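Local coordinates for inositol 2-dehydrogenase/D-chiro-inositol 3-dehydrogenase (Lactobacillus casei, PDB 4MIO), which oxidises myo-inositol and D-chiro-inositol to their keto forms, with NAD as the hydride acceptor, at residues Thr95-Ala100 with Val123-Arg128. Sequence-based numbering, arbitrary orientation.
With NAI (1,4-dihydronicotinamide adenine dinucleotide), chain E.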
loop_
_atom_site.group_PDB
_atom_site.type_symbol
_atom_site.label_atom_id
_atom_site.label_comp_id
_atom_site.label_asym_id
_atom_site.label_seq_id
_atom_site.Cartn_x
_atom_site.Cartn_y
_atom_site.Cartn_z
ATOM N N THR A 95 7.733 19.501 -32.255
ATOM C CA THR A 95 7.024 18.493 -33.005
ATOM C C THR A 95 6.546 17.378 -32.088
ATOM O O THR A 95 7.277 16.904 -31.279
ATOM C CB THR A 95 7.852 17.898 -34.154
ATOM O OG1 THR A 95 7.079 16.991 -34.908
ATOM C CG2 THR A 95 9.086 17.238 -33.658
ATOM N N GLU A 96 5.307 17.005 -32.258
ATOM C CA GLU A 96 4.837 15.802 -31.632
ATOM C C GLU A 96 5.627 14.621 -32.151
ATOM O O GLU A 96 6.195 14.682 -33.199
ATOM C CB GLU A 96 3.327 15.617 -31.834
ATOM C CG GLU A 96 2.462 16.188 -30.734
ATOM C CD GLU A 96 2.816 15.651 -29.359
ATOM O OE1 GLU A 96 3.457 14.597 -29.299
ATOM O OE2 GLU A 96 2.447 16.271 -28.388
ATOM N N LYS A 97 5.657 13.541 -31.369
ATOM C CA LYS A 97 6.168 12.281 -31.867
ATOM C C LYS A 97 5.290 11.818 -33.038
ATOM O O LYS A 97 4.148 12.138 -33.092
ATOM C CB LYS A 97 6.197 11.224 -30.767
ATOM C CG LYS A 97 4.958 11.149 -29.984
ATOM C CD LYS A 97 4.315 9.809 -29.926
ATOM C CE LYS A 97 3.878 9.332 -31.255
ATOM N NZ LYS A 97 2.634 8.565 -31.258
ATOM N N PRO A 98 5.892 11.098 -33.991
ATOM C CA PRO A 98 7.302 10.833 -34.134
ATOM C C PRO A 98 8.046 12.019 -34.808
ATOM O O PRO A 98 7.402 12.833 -35.369
ATOM C CB PRO A 98 7.303 9.658 -35.079
ATOM C CG PRO A 98 6.169 9.840 -35.852
ATOM C CD PRO A 98 5.141 10.453 -35.058
ATOM N N LEU A 99 9.342 12.041 -34.738
ATOM C CA LEU A 99 10.099 13.037 -35.476
ATOM C C LEU A 99 9.876 12.812 -36.967
ATOM O O LEU A 99 9.636 13.719 -37.711
ATOM C CB LEU A 99 11.563 12.934 -35.161
ATOM C CG LEU A 99 12.523 13.869 -35.889
ATOM C CD1 LEU A 99 12.187 15.281 -35.524
ATOM C CD2 LEU A 99 13.925 13.546 -35.585
ATOM N N ALA A 100 9.925 11.554 -37.337
ATOM C CA ALA A 100 9.636 11.109 -38.681
ATOM C C ALA A 100 9.159 9.659 -38.587
ATOM O O ALA A 100 9.415 9.000 -37.629
ATOM C CB ALA A 100 10.860 11.185 -39.506
ATOM N N VAL A 123 11.024 17.315 -29.346
ATOM C CA VAL A 123 10.068 16.278 -29.723
ATOM C C VAL A 123 9.167 15.925 -28.525
ATOM O O VAL A 123 9.634 15.852 -27.446
ATOM C CB VAL A 123 10.775 15.036 -30.245
ATOM C CG1 VAL A 123 9.785 14.015 -30.737
ATOM C CG2 VAL A 123 11.735 15.413 -31.357
ATOM N N GLY A 124 7.892 15.739 -28.781
ATOM C CA GLY A 124 6.916 15.553 -27.725
ATOM C C GLY A 124 6.854 14.242 -26.944
ATOM O O GLY A 124 5.792 13.721 -26.712
ATOM N N PHE A 125 7.995 13.761 -26.516
ATOM C CA PHE A 125 8.044 12.607 -25.622
ATOM C C PHE A 125 7.790 13.054 -24.169
ATOM O O PHE A 125 8.707 13.319 -23.449
ATOM C CB PHE A 125 9.365 11.846 -25.753
ATOM C CG PHE A 125 9.547 11.123 -27.075
ATOM C CD1 PHE A 125 8.686 10.155 -27.469
ATOM C CD2 PHE A 125 10.604 11.427 -27.887
ATOM C CE1 PHE A 125 8.863 9.491 -28.667
ATOM C CE2 PHE A 125 10.771 10.770 -29.091
ATOM C CZ PHE A 125 9.897 9.821 -29.473
ATOM N N MET A 126 6.540 13.095 -23.774
ATOM C CA MET A 126 6.168 13.670 -22.495
ATOM C C MET A 126 6.497 12.855 -21.258
ATOM O O MET A 126 6.472 13.378 -20.199
ATOM C CB MET A 126 4.702 14.054 -22.481
ATOM C CG MET A 126 3.764 12.912 -22.205
ATOM S SD MET A 126 3.757 11.647 -23.472
ATOM C CE MET A 126 2.664 10.426 -22.698
ATOM N N ARG A 127 6.800 11.579 -21.422
ATOM C CA ARG A 127 7.074 10.741 -20.260
ATOM C C ARG A 127 8.160 11.303 -19.353
ATOM O O ARG A 127 8.105 11.153 -18.171
ATOM C CB ARG A 127 7.445 9.302 -20.642
ATOM C CG ARG A 127 6.348 8.471 -21.250
ATOM C CD ARG A 127 5.424 7.889 -20.237
ATOM N NE ARG A 127 4.534 6.915 -20.822
ATOM C CZ ARG A 127 4.794 5.632 -20.876
ATOM N NH1 ARG A 127 5.896 5.153 -20.362
ATOM N NH2 ARG A 127 3.937 4.825 -21.429
ATOM N N ARG A 128 9.128 11.954 -19.964
ATOM C CA ARG A 128 10.256 12.451 -19.237
ATOM C C ARG A 128 9.864 13.565 -18.263
ATOM O O ARG A 128 10.617 13.900 -17.425
ATOM C CB ARG A 128 11.322 12.985 -20.215
ATOM C CG ARG A 128 11.910 11.964 -21.138
ATOM C CD ARG A 128 13.146 12.510 -21.815
ATOM N NE ARG A 128 13.619 11.655 -22.893
ATOM C CZ ARG A 128 14.781 11.805 -23.475
ATOM N NH1 ARG A 128 15.594 12.737 -23.064
ATOM N NH2 ARG A 128 15.136 11.018 -24.443
HETATM P PA NAI E . -5.665 13.891 -35.757
HETATM O O1A NAI E . -5.847 13.113 -36.946
HETATM O O2A NAI E . -6.739 14.173 -34.915
HETATM O O5B NAI E . -5.158 15.308 -36.175
HETATM C C5B NAI E . -4.222 15.552 -37.145
HETATM C C4B NAI E . -4.544 16.852 -37.893
HETATM O O4B NAI E . -3.534 17.148 -38.817
HETATM C C3B NAI E . -5.769 16.734 -38.780
HETATM O O3B NAI E . -6.621 17.784 -38.525
HETATM C C2B NAI E . -5.240 16.748 -40.189
HETATM O O2B NAI E . -6.171 17.254 -41.110
HETATM C C1B NAI E . -4.058 17.638 -40.048
HETATM N N9A NAI E . -3.028 17.382 -41.026
HETATM C C8A NAI E . -2.659 16.241 -41.527
HETATM N N7A NAI E . -1.618 16.384 -42.326
HETATM C C5A NAI E . -1.322 17.665 -42.355
HETATM C C6A NAI E . -0.344 18.520 -43.003
HETATM N N6A NAI E . 0.578 18.082 -43.834
HETATM N N1A NAI E . -0.374 19.808 -42.704
HETATM C C2A NAI E . -1.252 20.310 -41.908
HETATM N N3A NAI E . -2.176 19.606 -41.303
HETATM C C4A NAI E . -2.240 18.297 -41.485
HETATM O O3 NAI E . -4.429 13.189 -35.036
HETATM P PN NAI E . -3.817 13.551 -33.580
HETATM O O1N NAI E . -4.229 12.548 -32.612
HETATM O O2N NAI E . -4.170 14.882 -33.210
HETATM O O5D NAI E . -2.319 13.331 -33.682
HETATM C C5D NAI E . -1.490 14.317 -34.238
HETATM C C4D NAI E . -0.051 14.020 -33.902
HETATM O O4D NAI E . 0.074 14.037 -32.502
HETATM C C3D NAI E . 0.360 12.639 -34.318
HETATM O O3D NAI E . 1.699 12.727 -34.707
HETATM C C2D NAI E . 0.237 11.845 -33.036
HETATM O O2D NAI E . 1.164 10.830 -33.105
HETATM C C1D NAI E . 0.695 12.866 -32.033
HETATM N N1N NAI E . 0.232 12.521 -30.694
HETATM C C2N NAI E . 1.058 12.398 -29.677
HETATM C C3N NAI E . 0.646 12.046 -28.413
HETATM C C7N NAI E . 1.626 11.895 -27.269
HETATM O O7N NAI E . 1.293 11.262 -26.318
HETATM N N7N NAI E . 2.797 12.455 -27.380
HETATM C C4N NAI E . -0.800 11.862 -28.123
HETATM C C5N NAI E . -1.585 12.062 -29.309
HETATM C C6N NAI E . -1.028 12.391 -30.505
#
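Gly-124 N donates a hydrogen bond to Thr-95 O at 2.8 Å, just past the point where Thr-95 and Val-123 pair as parallel neighbours in strands 92-95 and 121-123 of the Rossmann sheet. The CA-H of Val-123 also points at Thr-95 O. Beside this bond the packing is apolar and close. Val-123 CG2 lies 4.0 Å from Thr-95 CG2, and the two side chains run alongside each other in the same direction. CG2 also meets Leu-99 CD1; the Leu-99 and Val-123 side chains cross at about a right angle. With chi1 at -175°, the other methyl, CG1, turns instead to Thr-95 O and Lys-97 CA. Lys-97 CB approaches Phe-125 CE1 obliquely, at 3.8 Å.

The cofactor side is buried too, but the segments share few direct contacts there, and NAI bridges them. Its amide N7N gives a hydrogen bond to Glu-96 OE1 (3.0 Å, 157°) and a weak one to Gly-124 O. Lys-97 N also donates to Glu-96 OE1, at 3.2 Å, and His-17 NE2 bonds OE2. Replacing Glu-96 by an alanine is likely to leave the carboxamide less firmly held, and Lys-97 N and His-17 without this partner. Lys-97 O accepts hydrogen bonds from O3D and O2D of the nicotinamide ribose; Lys-97 NZ reaches O2D weakly. Acceptors thus dominate around the nicotinamide riboside, consistent with a site that positions the ring for hydride transfer.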